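Local coordinates for protein predicted DNA-binding transcriptional regulator (Aliivibrio fischeri ES114, PDB 7DWN) that probably acts as a LysR-type transcriptional regulator, binding cis-regulatory DNA and controlling the expression of target genes, at residues S161-K166 with P265-A270; V97-S102 with I145-D150; V172-E177 with L232-I237. All coordinates share one frame; numbering follows the deposited sequence.

How the interactions relate
All three contacts lie in the C-terminal substrate-binding-like domain and draw on one mixed sheet. Interactions 1 and 2 are direct neighbours, their centres about 10 Å apart. The two touch through two probable hydrogen bonds, Tyr-269 N to Ala-148 O (2.8 Å) and, just past the end of strand 145-149, Asp-150 N to Glu-267 O (3.1 Å). Interaction 3 uses the far end of the strand 160-174 that also carries interaction 1; its centre is about 28 Å from each of the others and it touches neither. A bound MES, probably from the crystallisation liquor, lies beside interaction 2, about 4 Å from the side chain of Phe-149.

Interaction 1 of 3, residues S161-K166 with P265-A270; sequences SQLIAK and PIEYYA
Four hydrogen bonds of ordinary length join segments 161-166 and 265-270. Gln-162 and Ala-270 form a hydrogen-bonded pair, Gln-162 N to Ala-270 O (2.8 Å) and Ala-270 N to Gln-162 O (2.9 Å), both in the plane of the accepting carbonyl. Tyr-268 N meets Ala-165 O nearly along the C=O axis (171°). Tyr-268 O takes two donors: Ile-164 N at 2.9 Å and, weakly, Ala-165 N at 3.5 Å. Two consecutive residues thus face one, which defines a classic beta bulge in this antiparallel pairing; Ile-164 leaves extended geometry (psi -50°) and the register shifts by one.

Side-chain packing falls on both faces. Tyr-268, with chi1 at 48° in the crowded position between backbone N and carbonyl carbon, brings its ring back across the bulge: CZ lies 3.5 Å from Ala-165 CB, Ala-165 O sits over one ring face, and Ile-164 CG2 comes in obliquely. On the other face, Leu-163 CG lies over the Tyr-269 ring, with Leu-163 CB 3.6 Å from Tyr-269 CE2.

Among polar side chains, Tyr-269 OH donates to Glu-267 OE1 (3.0 Å), approaching from above the carboxylate plane. Lys-166 contributes its aliphatic chain, CE resting on Pro-265 CB.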
# COMPACT_ATOMS: atom_id res chain seq x y z
N SER A 161 -8.73 28.29 -0.44
CA SER A 161 -8.19 28.81 0.80
C SER A 161 -8.89 30.10 1.18
O SER A 161 -9.34 30.87 0.32
CB SER A 161 -6.68 29.06 0.69
OG SER A 161 -6.40 29.96 -0.37
N GLN A 162 -9.00 30.32 2.49
CA GLN A 162 -9.50 31.58 3.04
C GLN A 162 -8.60 31.98 4.19
O GLN A 162 -8.44 31.23 5.15
CB GLN A 162 -10.95 31.44 3.52
CG GLN A 162 -11.46 32.65 4.31
CD GLN A 162 -11.83 33.82 3.42
OE1 GLN A 162 -11.89 33.69 2.19
NE2 GLN A 162 -12.09 34.97 4.03
N LEU A 163 -7.99 33.16 4.08
CA LEU A 163 -7.18 33.68 5.17
C LEU A 163 -8.09 34.12 6.31
O LEU A 163 -8.92 35.02 6.15
CB LEU A 163 -6.31 34.84 4.68
CG LEU A 163 -5.25 35.39 5.64
CD1 LEU A 163 -4.05 35.87 4.86
CD2 LEU A 163 -5.81 36.53 6.50
N ILE A 164 -7.94 33.47 7.47
CA ILE A 164 -8.76 33.83 8.62
C ILE A 164 -8.19 35.06 9.32
O ILE A 164 -8.91 36.03 9.58
CB ILE A 164 -8.88 32.64 9.59
CG1 ILE A 164 -9.48 31.44 8.86
CG2 ILE A 164 -9.73 33.03 10.79
CD1 ILE A 164 -10.75 31.75 8.10
N ALA A 165 -6.90 35.04 9.62
CA ALA A 165 -6.29 36.15 10.34
C ALA A 165 -4.78 36.13 10.17
O ALA A 165 -4.16 35.09 9.92
CB ALA A 165 -6.66 36.11 11.83
N LYS A 166 -4.21 37.33 10.31
CA LYS A 166 -2.78 37.57 10.37
C LYS A 166 -2.42 38.02 11.78
O LYS A 166 -3.00 38.99 12.29
CB LYS A 166 -2.36 38.62 9.34
CG LYS A 166 -0.87 38.94 9.32
CD LYS A 166 -0.54 40.18 10.14
CE LYS A 166 0.95 40.37 10.30
NZ LYS A 166 1.27 41.41 11.31
N PRO A 265 5.51 37.96 11.62
CA PRO A 265 4.14 37.74 11.13
C PRO A 265 3.89 36.27 10.81
O PRO A 265 4.76 35.57 10.29
CB PRO A 265 4.06 38.61 9.88
CG PRO A 265 5.47 38.70 9.40
CD PRO A 265 6.32 38.71 10.64
N ILE A 266 2.68 35.82 11.13
CA ILE A 266 2.18 34.51 10.73
C ILE A 266 0.73 34.68 10.28
O ILE A 266 0.06 35.65 10.65
CB ILE A 266 2.26 33.45 11.85
CG1 ILE A 266 1.57 33.94 13.13
CG2 ILE A 266 3.71 33.07 12.13
CD1 ILE A 266 1.53 32.91 14.24
N GLU A 267 0.25 33.75 9.47
CA GLU A 267 -1.11 33.77 8.96
C GLU A 267 -1.72 32.40 9.13
O GLU A 267 -1.03 31.39 8.99
CB GLU A 267 -1.16 34.18 7.48
CG GLU A 267 -0.48 35.50 7.17
CD GLU A 267 -0.12 35.62 5.71
OE1 GLU A 267 -0.40 34.68 4.94
OE2 GLU A 267 0.46 36.66 5.32
N TYR A 268 -3.02 32.33 9.43
CA TYR A 268 -3.67 31.03 9.43
C TYR A 268 -4.92 31.04 8.56
O TYR A 268 -5.59 32.07 8.40
CB TYR A 268 -3.99 30.51 10.85
CG TYR A 268 -4.66 31.48 11.79
CD1 TYR A 268 -3.91 32.34 12.58
CD2 TYR A 268 -6.04 31.49 11.93
CE1 TYR A 268 -4.52 33.21 13.46
CE2 TYR A 268 -6.66 32.36 12.80
CZ TYR A 268 -5.90 33.22 13.57
OH TYR A 268 -6.50 34.09 14.44
N TYR A 269 -5.21 29.87 7.99
CA TYR A 269 -6.15 29.70 6.90
C TYR A 269 -7.13 28.58 7.18
O TYR A 269 -6.86 27.63 7.93
CB TYR A 269 -5.43 29.36 5.59
CG TYR A 269 -4.64 30.47 4.95
CD1 TYR A 269 -3.38 30.81 5.43
CD2 TYR A 269 -5.13 31.15 3.85
CE1 TYR A 269 -2.64 31.82 4.83
CE2 TYR A 269 -4.41 32.16 3.25
CZ TYR A 269 -3.16 32.49 3.74
OH TYR A 269 -2.44 33.49 3.14
N ALA A 270 -8.29 28.69 6.52
CA ALA A 270 -9.19 27.58 6.28
C ALA A 270 -8.95 27.07 4.86
O ALA A 270 -8.87 27.86 3.92
CB ALA A 270 -10.65 28.01 6.45

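Interaction 2 of 3, residues V97-S102 with I145-D150; sequences VAAAHS and ILLAFD
Strands 97-99 and 145-149 run parallel, 11° apart in direction, in exact register from Val-97 with Ile-145 to Ala-99 with Leu-147. Leu-147 is gripped at both backbone polar atoms: its N reaches Ala-98 O at 2.6 Å, a short and nearly straight bond (167°), and its O accepts from Ala-100 N at 3.0 Å, nearly along the C=O axis. The bond from Ala-98 N to Ile-145 O is weak because it is bent to 132°.

Packing is tightest around these bonds. On one face, Ala-99 CB abuts Leu-147 CB (3.7 Å), and the Leu-147 chain, its CG anti to the carbonyl carbon, crosses Val-97 obliquely so that CD1 meets Val-97 CG1. Helices 101-114 and 279-290 cover this side through Leu-107, Ile-108 and Leu-288. On the other face, Leu-146 has CG anti to the backbone N, and its CD1 swings toward the neighbouring strand, 3.2 Å from Ala-98 O and 3.6 Å from Ala-98 CB.

The pairing ends at the Ala-100 N bond. Past Ala-100 the chains part, and the last side-chain touch is Ala-100 CB on the Phe-149 ring, oblique at CE2 (3.9 Å). His-101 turns away altogether and stacks on His-101 of the second subunit. Ala-100 is the N-cap residue of helix 101-114, and Ser-102 N hydrogen-bonds a sulfonate oxygen of the bound MES, probably a crystallisation component. A parallel strand pair in which strand 94-99 leads into a helix whose first turn meets that sulfonate fits the Rossmann-like lobe of the periplasmic-binding-protein fold, consistent with an effector pocket as in other LysR-type regulators.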
# COMPACT_ATOMS: atom_id res chain seq x y z
N VAL A 97 -13.71 18.60 10.69
CA VAL A 97 -12.73 19.67 10.65
C VAL A 97 -11.43 19.15 11.24
O VAL A 97 -11.37 18.81 12.43
CB VAL A 97 -13.21 20.91 11.43
CG1 VAL A 97 -12.10 21.95 11.50
CG2 VAL A 97 -14.45 21.50 10.76
N ALA A 98 -10.39 19.09 10.41
CA ALA A 98 -9.04 18.90 10.90
C ALA A 98 -8.45 20.27 11.23
O ALA A 98 -8.61 21.22 10.46
CB ALA A 98 -8.18 18.17 9.87
N ALA A 99 -7.79 20.37 12.37
CA ALA A 99 -7.33 21.67 12.83
C ALA A 99 -6.06 21.53 13.65
O ALA A 99 -5.84 20.51 14.32
CB ALA A 99 -8.41 22.38 13.66
N ALA A 100 -5.22 22.55 13.58
CA ALA A 100 -4.12 22.67 14.52
C ALA A 100 -4.68 22.92 15.92
O ALA A 100 -5.68 23.62 16.09
CB ALA A 100 -3.18 23.81 14.11
N HIS A 101 -4.03 22.32 16.92
CA HIS A 101 -4.55 22.34 18.29
C HIS A 101 -4.82 23.76 18.77
O HIS A 101 -5.91 24.07 19.26
CB HIS A 101 -3.56 21.63 19.21
CG HIS A 101 -4.11 21.32 20.57
ND1 HIS A 101 -4.39 22.30 21.50
CD2 HIS A 101 -4.40 20.14 21.17
CE1 HIS A 101 -4.85 21.74 22.61
NE2 HIS A 101 -4.86 20.43 22.43
N SER A 102 -3.82 24.64 18.63
CA SER A 102 -3.99 26.03 19.05
C SER A 102 -5.10 26.71 18.27
O SER A 102 -5.94 27.41 18.85
CB SER A 102 -2.67 26.79 18.88
OG SER A 102 -2.72 28.06 19.49
N ILE A 145 -13.08 20.43 6.09
CA ILE A 145 -12.41 21.72 6.21
C ILE A 145 -11.19 21.55 7.10
O ILE A 145 -11.25 20.89 8.14
CB ILE A 145 -13.36 22.79 6.78
CG1 ILE A 145 -14.55 23.00 5.84
CG2 ILE A 145 -12.62 24.11 7.00
CD1 ILE A 145 -15.69 23.77 6.47
N LEU A 146 -10.07 22.15 6.69
CA LEU A 146 -8.82 22.08 7.41
C LEU A 146 -8.49 23.46 7.96
O LEU A 146 -8.47 24.44 7.22
CB LEU A 146 -7.69 21.59 6.50
CG LEU A 146 -6.27 21.62 7.05
CD1 LEU A 146 -6.19 20.81 8.33
CD2 LEU A 146 -5.30 21.07 6.01
N LEU A 147 -8.23 23.54 9.26
CA LEU A 147 -7.81 24.80 9.89
C LEU A 147 -6.32 24.68 10.16
O LEU A 147 -5.90 23.98 11.09
CB LEU A 147 -8.60 25.07 11.17
CG LEU A 147 -9.93 25.82 11.07
CD1 LEU A 147 -10.91 25.13 10.13
CD2 LEU A 147 -10.54 25.97 12.45
N ALA A 148 -5.50 25.34 9.34
CA ALA A 148 -4.06 25.16 9.46
C ALA A 148 -3.37 26.49 9.22
O ALA A 148 -4.01 27.52 8.99
CB ALA A 148 -3.56 24.08 8.49
N PHE A 149 -2.04 26.49 9.30
CA PHE A 149 -1.28 27.70 9.09
C PHE A 149 -0.87 27.82 7.62
O PHE A 149 -1.12 26.93 6.81
CB PHE A 149 -0.06 27.75 10.01
CG PHE A 149 -0.41 27.88 11.46
CD1 PHE A 149 -0.70 29.12 12.01
CD2 PHE A 149 -0.45 26.76 12.28
CE1 PHE A 149 -1.03 29.24 13.35
CE2 PHE A 149 -0.77 26.88 13.62
CZ PHE A 149 -1.06 28.12 14.16
N ASP A 150 -0.23 28.94 7.30
CA ASP A 150 0.14 29.26 5.92
C ASP A 150 0.96 28.14 5.30
O ASP A 150 2.01 27.76 5.82
CB ASP A 150 0.94 30.57 5.91
CG ASP A 150 1.20 31.09 4.50
OD1 ASP A 150 0.50 30.66 3.56
OD2 ASP A 150 2.11 31.92 4.33

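Interaction 3 of 3, residues V172-E177 with L232-I237; sequences VSACDE and LNKQGI
Lys-234 O takes one hydrogen bond, donated by Tyr-183 OH from outside the two segments; among the side chains that meet here, Ser-173 OG has a weak one, with Tyr-183 O. No hydrogen bond runs directly between segments 172-177 and 232-237, so van der Waals packing carries the rest.

Two side-chain meetings account for most of it. Ser-173 OG, placed beside its backbone N by chi1 of -51°, is pressed against the Ile-237 CG2 methyl at 3.0 Å, a tight approach. Ile-237 has CG1 in the crowded position between backbone N and carbonyl carbon (chi1 65°), which leaves CG2 anti to the carbonyl carbon, beside the backbone N, where it meets the serine oxygen. The CA-H of Ile-237 also points at Val-172 O, with CA to O at 3.3 Å and a bent angle. Further on, the Ala-174 methyl is directed toward segment 232-237 and rests on the root of Lys-234, 3.8 Å from CA and 3.9 Å from CG; the outer part of the lysine leads on past it.

Lys-234, with phi 59°, is the C-prime residue of a Schellman motif, closed by Gln-235 N to Leu-230 O and Lys-234 N to Val-231 O, which ends helix 224-232. The chain turns at Asn-233 to Gln-235, then runs extended through Gly-236 and Ile-237 into strand 238-241, whose Ala-238 pairs with Val-172 on strand 160-174. On its other side Ile-237 bonds to Pro-192 and Leu-194 of strand 191-195, so Ile-237 lies between strands 160-174 and 191-195, with strand 254-256 beyond Ser-173.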
# COMPACT_ATOMS: atom_id res chain seq x y z
N VAL A 172 8.48 36.12 24.17
CA VAL A 172 7.99 36.45 25.49
C VAL A 172 8.79 35.71 26.56
O VAL A 172 9.38 34.65 26.32
CB VAL A 172 6.49 36.13 25.65
CG1 VAL A 172 5.66 37.00 24.73
CG2 VAL A 172 6.23 34.66 25.39
N SER A 173 8.79 36.32 27.75
CA SER A 173 9.40 35.78 28.95
C SER A 173 8.41 35.87 30.11
O SER A 173 7.51 36.72 30.12
CB SER A 173 10.66 36.54 29.36
OG SER A 173 11.57 36.65 28.29
N ALA A 174 8.62 35.00 31.09
CA ALA A 174 7.88 35.09 32.34
C ALA A 174 8.23 36.39 33.07
O ALA A 174 9.29 36.99 32.85
CB ALA A 174 8.19 33.89 33.24
N CYS A 175 7.33 36.81 33.95
CA CYS A 175 7.52 38.03 34.72
C CYS A 175 7.37 37.75 36.20
O CYS A 175 6.58 36.89 36.61
CB CYS A 175 6.52 39.11 34.30
SG CYS A 175 7.03 40.06 32.86
N ASP A 176 8.14 38.48 37.01
CA ASP A 176 8.03 38.36 38.45
C ASP A 176 6.67 38.88 38.92
O ASP A 176 5.88 39.42 38.15
CB ASP A 176 9.17 39.10 39.14
CG ASP A 176 9.31 40.53 38.67
OD1 ASP A 176 8.37 41.33 38.87
OD2 ASP A 176 10.38 40.87 38.12
N GLU A 177 6.41 38.70 40.22
CA GLU A 177 5.14 39.14 40.78
C GLU A 177 4.96 40.65 40.65
O GLU A 177 3.85 41.13 40.42
CB GLU A 177 5.05 38.70 42.25
CG GLU A 177 5.48 37.26 42.51
CD GLU A 177 4.49 36.23 41.99
OE1 GLU A 177 3.46 36.62 41.40
OE2 GLU A 177 4.74 35.02 42.18
N LEU A 232 5.73 30.09 31.35
CA LEU A 232 5.09 30.51 32.60
C LEU A 232 5.82 29.96 33.82
O LEU A 232 5.81 30.59 34.88
CB LEU A 232 3.63 30.08 32.61
CG LEU A 232 2.68 30.97 31.80
CD1 LEU A 232 1.29 30.36 31.74
CD2 LEU A 232 2.64 32.36 32.40
N ASN A 233 6.47 28.80 33.69
CA ASN A 233 7.28 28.25 34.76
C ASN A 233 8.68 28.85 34.82
O ASN A 233 9.57 28.25 35.44
CB ASN A 233 7.36 26.72 34.63
CG ASN A 233 6.03 26.05 34.87
OD1 ASN A 233 5.13 26.61 35.49
ND2 ASN A 233 5.89 24.82 34.37
N LYS A 234 8.89 30.00 34.18
CA LYS A 234 10.15 30.74 34.23
C LYS A 234 11.33 29.91 33.72
O LYS A 234 12.47 30.13 34.12
CB LYS A 234 10.44 31.26 35.64
CG LYS A 234 9.22 31.82 36.37
CD LYS A 234 9.61 32.53 37.66
CE LYS A 234 10.54 31.67 38.51
NZ LYS A 234 11.03 32.42 39.70
N GLN A 235 11.06 28.96 32.83
CA GLN A 235 12.12 28.08 32.33
C GLN A 235 12.90 28.68 31.17
O GLN A 235 14.04 28.27 30.94
CB GLN A 235 11.53 26.73 31.91
CG GLN A 235 10.91 25.95 33.06
CD GLN A 235 11.91 25.62 34.15
OE1 GLN A 235 11.61 25.73 35.34
NE2 GLN A 235 13.11 25.22 33.75
N GLY A 236 12.31 29.62 30.44
CA GLY A 236 13.00 30.23 29.32
C GLY A 236 12.07 31.14 28.55
O GLY A 236 10.98 31.48 29.02
N ILE A 237 12.52 31.54 27.37
CA ILE A 237 11.76 32.43 26.51
C ILE A 237 11.20 31.63 25.35
O ILE A 237 11.70 30.56 25.00
CB ILE A 237 12.60 33.61 25.98
CG1 ILE A 237 13.71 33.09 25.06
CG2 ILE A 237 13.19 34.38 27.13
CD1 ILE A 237 14.04 34.04 23.93